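Local coordinates for protein UDP-galactopyranose mutase (Deinococcus radiodurans, PDB 3HDQ) that probably interconverts UDP-galactopyranose and UDP-galactofuranose as an FAD-dependent mutase, binding the UDP-galactose substrate next to the flavin cofactor, at residues G178-Q183 with P298-T304; E190-V195 with P336-P340; P273-F279 with G331-V337. One frame throughout, in Å; residues are numbered along the deposited sequence.

Interaction 1. Residues G178-Q183 with P298-T304; sequences GYTRKQ and PNDYAYT. With GDU (galactose-uridine-5'-diphosphate), chain K.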
# COMPACT_ATOMS: atom_id res chain seq x y z
N GLY A 178 -20.73 -30.19 12.22
CA GLY A 178 -21.37 -29.07 11.56
C GLY A 178 -20.40 -28.07 10.93
O GLY A 178 -20.62 -27.59 9.82
N TYR A 179 -19.33 -27.75 11.66
CA TYR A 179 -18.35 -26.77 11.18
C TYR A 179 -17.69 -27.27 9.90
O TYR A 179 -17.62 -26.56 8.89
CB TYR A 179 -17.28 -26.50 12.25
CG TYR A 179 -16.35 -25.37 11.90
CD1 TYR A 179 -16.52 -24.11 12.47
CD2 TYR A 179 -15.31 -25.54 10.98
CE1 TYR A 179 -15.68 -23.06 12.16
CE2 TYR A 179 -14.47 -24.49 10.65
CZ TYR A 179 -14.66 -23.25 11.25
OH TYR A 179 -13.83 -22.20 10.96
N THR A 180 -17.20 -28.51 9.99
CA THR A 180 -16.55 -29.19 8.89
C THR A 180 -17.45 -29.29 7.65
O THR A 180 -17.04 -28.90 6.55
CB THR A 180 -16.05 -30.57 9.32
OG1 THR A 180 -15.23 -30.42 10.49
CG2 THR A 180 -15.24 -31.23 8.21
N ARG A 181 -18.68 -29.76 7.83
CA ARG A 181 -19.61 -29.85 6.71
C ARG A 181 -19.76 -28.50 6.04
O ARG A 181 -19.75 -28.40 4.81
CB ARG A 181 -20.99 -30.35 7.17
CG ARG A 181 -21.01 -31.83 7.59
CD ARG A 181 -22.41 -32.30 8.04
NE ARG A 181 -22.41 -33.74 8.29
CZ ARG A 181 -23.48 -34.45 8.64
NH1 ARG A 181 -24.66 -33.86 8.79
NH2 ARG A 181 -23.38 -35.77 8.83
N LYS A 182 -19.88 -27.46 6.86
CA LYS A 182 -20.07 -26.10 6.34
C LYS A 182 -18.81 -25.57 5.63
O LYS A 182 -18.90 -25.04 4.52
CB LYS A 182 -20.53 -25.17 7.46
CG LYS A 182 -21.02 -23.81 6.98
CD LYS A 182 -21.87 -23.10 8.05
CE LYS A 182 -21.06 -22.78 9.30
NZ LYS A 182 -21.88 -22.06 10.31
N GLN A 183 -17.65 -25.74 6.26
CA GLN A 183 -16.38 -25.29 5.72
C GLN A 183 -15.96 -25.97 4.41
O GLN A 183 -15.51 -25.31 3.48
CB GLN A 183 -15.26 -25.43 6.77
CG GLN A 183 -13.84 -25.19 6.25
CD GLN A 183 -13.62 -23.78 5.68
OE1 GLN A 183 -14.51 -22.93 5.74
NE2 GLN A 183 -12.44 -23.53 5.16
N PRO A 298 -20.18 -23.46 14.67
CA PRO A 298 -20.24 -24.81 14.10
C PRO A 298 -21.64 -25.21 13.67
O PRO A 298 -21.77 -26.08 12.81
CB PRO A 298 -19.80 -25.70 15.27
CG PRO A 298 -19.26 -24.79 16.31
CD PRO A 298 -19.93 -23.47 16.11
N ASN A 299 -22.67 -24.59 14.26
CA ASN A 299 -24.04 -25.09 14.16
C ASN A 299 -25.08 -24.04 13.76
O ASN A 299 -26.27 -24.30 13.83
CB ASN A 299 -24.47 -25.70 15.51
CG ASN A 299 -23.51 -26.76 15.99
OD1 ASN A 299 -23.00 -27.56 15.20
ND2 ASN A 299 -23.22 -26.76 17.29
N ASP A 300 -24.63 -22.85 13.36
CA ASP A 300 -25.55 -21.74 13.09
C ASP A 300 -25.04 -20.87 11.96
O ASP A 300 -23.83 -20.71 11.81
CB ASP A 300 -25.70 -20.86 14.33
CG ASP A 300 -26.41 -21.57 15.45
OD1 ASP A 300 -25.75 -22.04 16.39
OD2 ASP A 300 -27.65 -21.68 15.39
N TYR A 301 -25.96 -20.29 11.19
CA TYR A 301 -25.59 -19.29 10.20
C TYR A 301 -24.87 -19.88 9.00
O TYR A 301 -24.37 -21.01 9.06
CB TYR A 301 -24.72 -18.20 10.84
CG TYR A 301 -25.41 -17.43 11.95
CD1 TYR A 301 -26.53 -16.66 11.68
CD2 TYR A 301 -24.94 -17.48 13.26
CE1 TYR A 301 -27.17 -15.96 12.68
CE2 TYR A 301 -25.58 -16.76 14.28
CZ TYR A 301 -26.69 -16.01 13.97
OH TYR A 301 -27.35 -15.29 14.94
N ALA A 302 -24.80 -19.12 7.91
CA ALA A 302 -24.11 -19.58 6.69
C ALA A 302 -22.62 -19.37 6.80
O ALA A 302 -21.85 -20.04 6.12
CB ALA A 302 -24.67 -18.87 5.46
N TYR A 303 -22.20 -18.43 7.65
CA TYR A 303 -20.76 -18.21 7.87
C TYR A 303 -20.16 -19.14 8.91
O TYR A 303 -20.83 -19.60 9.83
CB TYR A 303 -20.45 -16.74 8.22
CG TYR A 303 -21.42 -16.09 9.19
CD1 TYR A 303 -21.25 -16.21 10.57
CD2 TYR A 303 -22.50 -15.34 8.73
CE1 TYR A 303 -22.13 -15.60 11.46
CE2 TYR A 303 -23.40 -14.74 9.61
CZ TYR A 303 -23.20 -14.87 10.97
OH TYR A 303 -24.08 -14.27 11.84
N THR A 304 -18.86 -19.40 8.76
CA THR A 304 -18.14 -20.25 9.69
C THR A 304 -17.69 -19.47 10.92
O THR A 304 -17.67 -20.02 12.02
CB THR A 304 -16.90 -20.87 9.03
OG1 THR A 304 -16.21 -19.86 8.28
CG2 THR A 304 -17.30 -22.02 8.10
N1 GDU K . -12.78 -27.33 13.05
C2 GDU K . -13.93 -27.40 13.53
N3 GDU K . -14.63 -26.75 14.36
C4 GDU K . -14.00 -25.68 14.86
C5 GDU K . -12.61 -25.43 14.41
C6 GDU K . -12.06 -26.26 13.51
O2 GDU K . -14.65 -28.50 12.99
O4 GDU K . -14.56 -24.93 15.65
C1D GDU K . -12.24 -28.23 12.07
C2D GDU K . -12.61 -28.00 10.59
O2D GDU K . -12.57 -29.20 9.83
C3D GDU K . -11.54 -27.02 10.18
C4D GDU K . -10.33 -27.72 10.81
O4D GDU K . -10.80 -28.26 12.04
O3D GDU K . -11.46 -26.90 8.76
C5D GDU K . -9.03 -26.92 10.84
O5D GDU K . -9.34 -25.80 11.69
PA GDU K . -8.65 -24.37 11.49
O1A GDU K . -8.93 -23.56 12.71
O2A GDU K . -7.19 -24.58 11.38
O3A GDU K . -9.29 -23.61 10.26
PB GDU K . -8.50 -22.52 9.42
O1B GDU K . -9.51 -22.16 8.39
O2B GDU K . -7.28 -22.97 8.70
O3B GDU K . -8.19 -21.17 10.24
C1' GDU K . -7.27 -20.08 10.04
C2' GDU K . -5.90 -20.46 10.62
C3' GDU K . -6.18 -21.02 12.04
C4' GDU K . -6.66 -19.83 12.93
C5' GDU K . -7.85 -19.13 12.22
C6' GDU K . -8.24 -17.77 12.85
O2' GDU K . -5.20 -21.38 9.77
O3' GDU K . -4.97 -21.64 12.54
O4' GDU K . -5.54 -18.93 13.10
O5' GDU K . -7.80 -18.95 10.78
O6' GDU K . -9.37 -17.87 13.74
O HOH W 1 -20.90 -28.97 14.70
O HOH W 2 -13.81 -21.04 7.38
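Tyr179 lays one ring face over the uracil of the bound UDP-galactose, its CG 3.3 Å from GDU N3, and turns the opposite face to Thr304. There Thr304 CG2 sits 4.3 Å above the ring plane, displaced toward the rim, and the two side chains cross nearly at right angles. Pro298 CA lies at the ring edge, near its plane, and Pro298 CB is 4.0 Å from Tyr179 CB. Next along the helix, Thr180 OG1 accepts a hydrogen bond from the ribose hydroxyl GDU O2D at 3.0 Å. The last turns of helix 159-184 thus form one wall of the uridine pocket, backed by the loop that joins strands 294-296 and 305-308 of the mixed sheet. Lys182 spans the gap to this loop. A bend at chi3 (63°) brings its NZ under the curl of the backbone, where it donates to Tyr301 O at 3.0 Å and to Tyr303 O at 2.7 Å, lying above both carbonyl planes; Tyr297 O is a further acceptor. Two waters add bridges: one donates to Gln183 OE1 and also bonds Thr304 OG1, while the other links Gly178 N, weakly, to Asn299 OD1, whose amide partner ND2 bonds Lys174 O.

Interaction 2. Residues E190-V195 with P336-P340; sequences ELDASV and PVPRP. With GDU (galactose-uridine-5'-diphosphate), chain K.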
# COMPACT_ATOMS: atom_id res chain seq x y z
N GLU A 190 -15.38 -37.86 4.93
CA GLU A 190 -14.81 -37.70 3.60
C GLU A 190 -13.50 -36.90 3.55
O GLU A 190 -13.03 -36.55 2.48
CB GLU A 190 -15.84 -37.06 2.67
CG GLU A 190 -17.14 -37.85 2.52
CD GLU A 190 -18.25 -37.03 1.90
OE1 GLU A 190 -18.71 -36.05 2.54
OE2 GLU A 190 -18.68 -37.36 0.77
N LEU A 191 -12.91 -36.61 4.71
CA LEU A 191 -11.66 -35.87 4.73
C LEU A 191 -10.60 -36.70 5.41
O LEU A 191 -10.92 -37.51 6.29
CB LEU A 191 -11.83 -34.54 5.47
CG LEU A 191 -12.70 -33.50 4.76
CD1 LEU A 191 -13.09 -32.38 5.72
CD2 LEU A 191 -11.98 -32.95 3.54
N ASP A 192 -9.35 -36.52 5.02
CA ASP A 192 -8.25 -37.13 5.76
C ASP A 192 -8.21 -36.61 7.20
O ASP A 192 -8.58 -35.46 7.48
CB ASP A 192 -6.91 -36.85 5.07
CG ASP A 192 -5.76 -37.61 5.71
OD1 ASP A 192 -5.54 -38.79 5.35
OD2 ASP A 192 -5.06 -37.02 6.57
N ALA A 193 -7.76 -37.47 8.11
CA ALA A 193 -7.64 -37.17 9.53
C ALA A 193 -6.95 -35.83 9.84
O ALA A 193 -7.25 -35.19 10.86
CB ALA A 193 -6.88 -38.30 10.22
N SER A 194 -6.04 -35.42 8.98
CA SER A 194 -5.15 -34.28 9.27
C SER A 194 -5.87 -32.93 9.34
O SER A 194 -5.31 -31.96 9.84
CB SER A 194 -4.03 -34.22 8.24
OG SER A 194 -4.56 -33.92 6.95
N VAL A 195 -7.08 -32.86 8.81
CA VAL A 195 -7.84 -31.62 8.79
C VAL A 195 -8.37 -31.30 10.19
O VAL A 195 -8.04 -30.25 10.74
CB VAL A 195 -9.00 -31.68 7.76
CG1 VAL A 195 -9.90 -30.47 7.89
CG2 VAL A 195 -8.44 -31.80 6.36
N PRO A 336 -6.22 -26.45 -0.05
CA PRO A 336 -6.31 -27.79 -0.65
C PRO A 336 -7.37 -28.57 0.12
O PRO A 336 -7.69 -28.19 1.26
CB PRO A 336 -4.93 -28.40 -0.38
CG PRO A 336 -4.09 -27.29 0.19
CD PRO A 336 -5.02 -26.29 0.77
N VAL A 337 -7.89 -29.64 -0.47
CA VAL A 337 -8.93 -30.45 0.16
C VAL A 337 -8.42 -31.87 0.46
O VAL A 337 -8.66 -32.80 -0.31
CB VAL A 337 -10.18 -30.51 -0.74
CG1 VAL A 337 -11.32 -31.27 -0.06
CG2 VAL A 337 -10.62 -29.10 -1.13
N PRO A 338 -7.72 -32.05 1.59
CA PRO A 338 -7.07 -33.34 1.87
C PRO A 338 -8.08 -34.49 2.01
O PRO A 338 -8.86 -34.53 2.96
CB PRO A 338 -6.32 -33.08 3.19
CG PRO A 338 -6.24 -31.58 3.29
CD PRO A 338 -7.50 -31.09 2.69
N ARG A 339 -8.06 -35.40 1.04
CA ARG A 339 -8.84 -36.64 1.06
C ARG A 339 -8.27 -37.51 -0.06
O ARG A 339 -7.67 -36.98 -1.00
CB ARG A 339 -10.33 -36.38 0.84
CG ARG A 339 -10.64 -35.66 -0.45
CD ARG A 339 -12.07 -35.14 -0.45
NE ARG A 339 -13.07 -36.19 -0.27
CZ ARG A 339 -14.02 -36.46 -1.15
NH1 ARG A 339 -14.09 -35.76 -2.27
NH2 ARG A 339 -14.91 -37.42 -0.93
N PRO A 340 -8.45 -38.83 0.03
CA PRO A 340 -7.83 -39.78 -0.91
C PRO A 340 -8.07 -39.47 -2.40
O PRO A 340 -7.11 -39.57 -3.17
CB PRO A 340 -8.45 -41.12 -0.52
CG PRO A 340 -8.81 -40.95 0.94
CD PRO A 340 -9.27 -39.52 1.05
N1 GDU K . -12.78 -27.33 13.05
C2 GDU K . -13.93 -27.40 13.53
N3 GDU K . -14.63 -26.75 14.36
C4 GDU K . -14.00 -25.68 14.86
C5 GDU K . -12.61 -25.43 14.41
C6 GDU K . -12.06 -26.26 13.51
O2 GDU K . -14.65 -28.50 12.99
O4 GDU K . -14.56 -24.93 15.65
C1D GDU K . -12.24 -28.23 12.07
C2D GDU K . -12.61 -28.00 10.59
O2D GDU K . -12.57 -29.20 9.83
C3D GDU K . -11.54 -27.02 10.18
C4D GDU K . -10.33 -27.72 10.81
O4D GDU K . -10.80 -28.26 12.04
O3D GDU K . -11.46 -26.90 8.76
C5D GDU K . -9.03 -26.92 10.84
O5D GDU K . -9.34 -25.80 11.69
PA GDU K . -8.65 -24.37 11.49
O1A GDU K . -8.93 -23.56 12.71
O2A GDU K . -7.19 -24.58 11.38
O3A GDU K . -9.29 -23.61 10.26
PB GDU K . -8.50 -22.52 9.42
O1B GDU K . -9.51 -22.16 8.39
O2B GDU K . -7.28 -22.97 8.70
O3B GDU K . -8.19 -21.17 10.24
C1' GDU K . -7.27 -20.08 10.04
C2' GDU K . -5.90 -20.46 10.62
C3' GDU K . -6.18 -21.02 12.04
C4' GDU K . -6.66 -19.83 12.93
C5' GDU K . -7.85 -19.13 12.22
C6' GDU K . -8.24 -17.77 12.85
O2' GDU K . -5.20 -21.38 9.77
O3' GDU K . -4.97 -21.64 12.54
O4' GDU K . -5.54 -18.93 13.10
O5' GDU K . -7.80 -18.95 10.78
O6' GDU K . -9.37 -17.87 13.74
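Arg339 wraps its side chain around the carbonyl oxygen of Glu190. Its CB already lies 3.2 Å from Glu190 O, CG stands off at 3.9 Å, and CD returns to 3.4 Å from the same oxygen. The bend at chi3 (-59°) then turns NE onto it, and NE donates to Glu190 O at 2.8 Å, lying in the carbonyl plane; the 141° angle at the hydrogen shows a bent bond, and the oxygen is tilted somewhat from the guanidinium plane. At the tip, NH2 rests 3.7 Å from Glu190 CB, the two side chains running side by side in the same direction. Glu190 OE2 lies beyond salt-bridge distance of NH2 and well out of the guanidinium plane, with no N-H pointing at it, so the two are merely neighbouring opposite charges; Glu190 OE1 instead accepts from Asp187 N. A straighter bond follows on the backbone, Asp192 N to Pro338 O at 2.9 Å and 166°. Beside it, Leu191 CD2 packs 4.0 Å from Val337 CG1, and Val195 CG2 sits 3.8 Å from Pro338 CG, while Val195 CG1 reaches the substrate ribose. Asp192 OD2 accepts from Ser194 N, an Asx turn overlaid on a type I beta turn from Asp192 to Val195; this turn borders the substrate pocket and meets the lead-in to helix 340-355, with Arg339 at the N-cap position.

Interaction 3. Residues P273-F279 with G331-V337; sequences PYRSLEF and GDPYYPV. With GDU (galactose-uridine-5'-diphosphate), chain K.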
# COMPACT_ATOMS: atom_id res chain seq x y z
N PRO A 273 -9.40 -30.03 -6.69
CA PRO A 273 -10.29 -29.23 -5.84
C PRO A 273 -9.56 -28.32 -4.85
O PRO A 273 -8.75 -28.80 -4.05
CB PRO A 273 -11.11 -30.29 -5.08
CG PRO A 273 -10.92 -31.56 -5.87
CD PRO A 273 -9.54 -31.47 -6.44
N TYR A 274 -9.85 -27.03 -4.91
CA TYR A 274 -9.43 -26.10 -3.87
C TYR A 274 -10.68 -25.44 -3.33
O TYR A 274 -11.56 -25.03 -4.09
CB TYR A 274 -8.53 -25.00 -4.43
CG TYR A 274 -7.16 -25.43 -4.90
CD1 TYR A 274 -6.97 -25.91 -6.19
CD2 TYR A 274 -6.06 -25.32 -4.07
CE1 TYR A 274 -5.71 -26.28 -6.62
CE2 TYR A 274 -4.81 -25.68 -4.49
CZ TYR A 274 -4.64 -26.17 -5.77
OH TYR A 274 -3.40 -26.54 -6.20
N ARG A 275 -10.75 -25.31 -2.01
CA ARG A 275 -11.89 -24.65 -1.41
C ARG A 275 -11.65 -23.14 -1.38
O ARG A 275 -10.53 -22.69 -1.19
CB ARG A 275 -12.13 -25.21 -0.01
CG ARG A 275 -13.46 -24.79 0.59
CD ARG A 275 -14.64 -25.44 -0.12
NE ARG A 275 -15.81 -25.35 0.74
CZ ARG A 275 -17.07 -25.51 0.35
NH1 ARG A 275 -17.36 -25.78 -0.92
NH2 ARG A 275 -18.04 -25.41 1.24
N SER A 276 -12.71 -22.36 -1.60
CA SER A 276 -12.60 -20.91 -1.63
C SER A 276 -13.42 -20.27 -0.50
O SER A 276 -14.07 -20.97 0.26
CB SER A 276 -13.06 -20.38 -2.99
OG SER A 276 -12.64 -19.05 -3.22
N LEU A 277 -13.39 -18.94 -0.42
CA LEU A 277 -14.12 -18.20 0.60
C LEU A 277 -14.68 -16.91 0.05
O LEU A 277 -14.11 -16.32 -0.87
CB LEU A 277 -13.20 -17.83 1.77
CG LEU A 277 -12.69 -19.02 2.57
CD1 LEU A 277 -11.58 -18.60 3.52
CD2 LEU A 277 -13.85 -19.67 3.32
N GLU A 278 -15.79 -16.47 0.62
CA GLU A 278 -16.27 -15.12 0.38
C GLU A 278 -16.24 -14.36 1.69
O GLU A 278 -16.71 -14.85 2.71
CB GLU A 278 -17.67 -15.12 -0.21
CG GLU A 278 -18.27 -13.72 -0.33
CD GLU A 278 -19.76 -13.74 -0.57
OE1 GLU A 278 -20.29 -14.80 -0.98
OE2 GLU A 278 -20.41 -12.70 -0.35
N PHE A 279 -15.67 -13.16 1.67
CA PHE A 279 -15.49 -12.38 2.88
C PHE A 279 -16.44 -11.20 2.90
O PHE A 279 -16.51 -10.45 1.94
CB PHE A 279 -14.05 -11.85 2.97
CG PHE A 279 -13.00 -12.91 2.83
CD1 PHE A 279 -12.40 -13.14 1.60
CD2 PHE A 279 -12.62 -13.68 3.91
CE1 PHE A 279 -11.43 -14.12 1.45
CE2 PHE A 279 -11.65 -14.66 3.78
CZ PHE A 279 -11.05 -14.88 2.55
N GLY A 331 -14.26 -19.85 -6.84
CA GLY A 331 -13.53 -18.61 -6.62
C GLY A 331 -12.05 -18.87 -6.44
O GLY A 331 -11.59 -19.96 -6.77
N ASP A 332 -11.30 -17.89 -5.92
CA ASP A 332 -9.85 -18.06 -5.76
C ASP A 332 -9.54 -19.18 -4.78
O ASP A 332 -10.19 -19.30 -3.74
CB ASP A 332 -9.18 -16.77 -5.28
CG ASP A 332 -9.19 -15.67 -6.33
OD1 ASP A 332 -9.35 -15.98 -7.53
OD2 ASP A 332 -9.04 -14.50 -5.93
N PRO A 333 -8.53 -20.01 -5.09
CA PRO A 333 -8.26 -21.17 -4.26
C PRO A 333 -7.53 -20.75 -2.99
O PRO A 333 -6.53 -20.05 -3.09
CB PRO A 333 -7.33 -22.03 -5.14
CG PRO A 333 -6.63 -21.04 -6.03
CD PRO A 333 -7.55 -19.84 -6.19
N TYR A 334 -8.02 -21.18 -1.82
CA TYR A 334 -7.37 -20.87 -0.54
C TYR A 334 -6.95 -22.11 0.24
O TYR A 334 -6.01 -22.06 1.02
CB TYR A 334 -8.28 -20.01 0.36
CG TYR A 334 -8.66 -18.66 -0.21
CD1 TYR A 334 -9.99 -18.28 -0.28
CD2 TYR A 334 -7.70 -17.77 -0.67
CE1 TYR A 334 -10.35 -17.06 -0.79
CE2 TYR A 334 -8.05 -16.54 -1.18
CZ TYR A 334 -9.38 -16.19 -1.24
OH TYR A 334 -9.76 -14.95 -1.75
N TYR A 335 -7.66 -23.22 0.04
CA TYR A 335 -7.39 -24.46 0.77
C TYR A 335 -7.29 -25.66 -0.18
O TYR A 335 -8.20 -25.88 -0.98
CB TYR A 335 -8.54 -24.79 1.72
CG TYR A 335 -8.87 -23.78 2.80
CD1 TYR A 335 -9.68 -22.69 2.54
CD2 TYR A 335 -8.42 -23.96 4.11
CE1 TYR A 335 -10.00 -21.79 3.53
CE2 TYR A 335 -8.73 -23.06 5.10
CZ TYR A 335 -9.52 -21.98 4.81
OH TYR A 335 -9.84 -21.08 5.80
N PRO A 336 -6.22 -26.45 -0.05
CA PRO A 336 -6.31 -27.79 -0.65
C PRO A 336 -7.37 -28.57 0.12
O PRO A 336 -7.69 -28.19 1.26
CB PRO A 336 -4.93 -28.40 -0.38
CG PRO A 336 -4.09 -27.29 0.19
CD PRO A 336 -5.02 -26.29 0.77
N VAL A 337 -7.89 -29.64 -0.47
CA VAL A 337 -8.93 -30.45 0.16
C VAL A 337 -8.42 -31.87 0.46
O VAL A 337 -8.66 -32.80 -0.31
CB VAL A 337 -10.18 -30.51 -0.74
CG1 VAL A 337 -11.32 -31.27 -0.06
CG2 VAL A 337 -10.62 -29.10 -1.13
N1 GDU K . -12.78 -27.33 13.05
C2 GDU K . -13.93 -27.40 13.53
N3 GDU K . -14.63 -26.75 14.36
C4 GDU K . -14.00 -25.68 14.86
C5 GDU K . -12.61 -25.43 14.41
C6 GDU K . -12.06 -26.26 13.51
O2 GDU K . -14.65 -28.50 12.99
O4 GDU K . -14.56 -24.93 15.65
C1D GDU K . -12.24 -28.23 12.07
C2D GDU K . -12.61 -28.00 10.59
O2D GDU K . -12.57 -29.20 9.83
C3D GDU K . -11.54 -27.02 10.18
C4D GDU K . -10.33 -27.72 10.81
O4D GDU K . -10.80 -28.26 12.04
O3D GDU K . -11.46 -26.90 8.76
C5D GDU K . -9.03 -26.92 10.84
O5D GDU K . -9.34 -25.80 11.69
PA GDU K . -8.65 -24.37 11.49
O1A GDU K . -8.93 -23.56 12.71
O2A GDU K . -7.19 -24.58 11.38
O3A GDU K . -9.29 -23.61 10.26
PB GDU K . -8.50 -22.52 9.42
O1B GDU K . -9.51 -22.16 8.39
O2B GDU K . -7.28 -22.97 8.70
O3B GDU K . -8.19 -21.17 10.24
C1' GDU K . -7.27 -20.08 10.04
C2' GDU K . -5.90 -20.46 10.62
C3' GDU K . -6.18 -21.02 12.04
C4' GDU K . -6.66 -19.83 12.93
C5' GDU K . -7.85 -19.13 12.22
C6' GDU K . -8.24 -17.77 12.85
O2' GDU K . -5.20 -21.38 9.77
O3' GDU K . -4.97 -21.64 12.54
O4' GDU K . -5.54 -18.93 13.10
O5' GDU K . -7.80 -18.95 10.78
O6' GDU K . -9.37 -17.87 13.74
O HOH W 3 -10.72 -22.71 -5.96
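Tyr335 meets Leu277 along its ring edge, CE1 lying 3.6 Å from Leu277 CD1, and the side chains cross at about a right angle. From this position the hydroxyl donates to the substrate diphosphate, Tyr335 OH to GDU O1B at 2.8 Å. Leu277 and Tyr335 both also touch the flavin cofactor, so the pair lies where the FAD and substrate pockets adjoin. Leu277 CB further packs 3.8 Å from CD1 of Tyr334, another FAD neighbour, whose ring meets Phe279 obliquely, with planes 59° apart.

One shell out, the backbone sets the two tyrosines. Arg275 O accepts from both Tyr334 N, at 3.0 Å, and Tyr335 N, at 3.2 Å, and Arg275 N donates to Tyr335 O at 2.8 Å in the carbonyl plane. Two residues facing one in an antiparallel pair make a classic beta bulge. It puts Tyr334 and Tyr335 both opposite Arg275; both touch the flavin, and Tyr335 also bonds the substrate. Swung to the far side of CB from its backbone nitrogen (chi1 -164°), Ser276 OG donates to Asp332 O, and a water joins Tyr274 O to Gly331 O, tying the loop before the bulge to the strand. Close by, Tyr274 CB presses on Pro333 CB at 3.3 Å.

Farther out, Tyr274 OH bonds Leu365 O, and Arg275 NE bonds Gln183 O near the end of helix 159-184. Strand 274-284 is the outermost strand on its side of the mixed sheet within this chain, running antiparallel to 320-336; Val337 continues beyond that strand to touch Trp184 of the helix, and Phe279 and Leu277 pack on Glu325, farther back along strand 320-336.

All three contacts touch the bound substrate, and their centres are 14 to 17 Å apart. Interaction 1 pairs the end of helix 159-184 with the loop after strand 294-296, interaction 3 joins strands 274-284 and 320-336 of the mixed sheet, and interaction 2 joins the loop following helix 159-184 to the end of strand 320-336 and the start of helix 340-355. Along the sequence, interaction 1 alternates with both others, while interactions 2 and 3 share Pro336 and Val337. Gln183 packs against Tyr335, and Leu191 packs behind Thr180. Uracil, ribose and diphosphate are met in turn by Tyr179, by Thr180 with Val195, and by Tyr335.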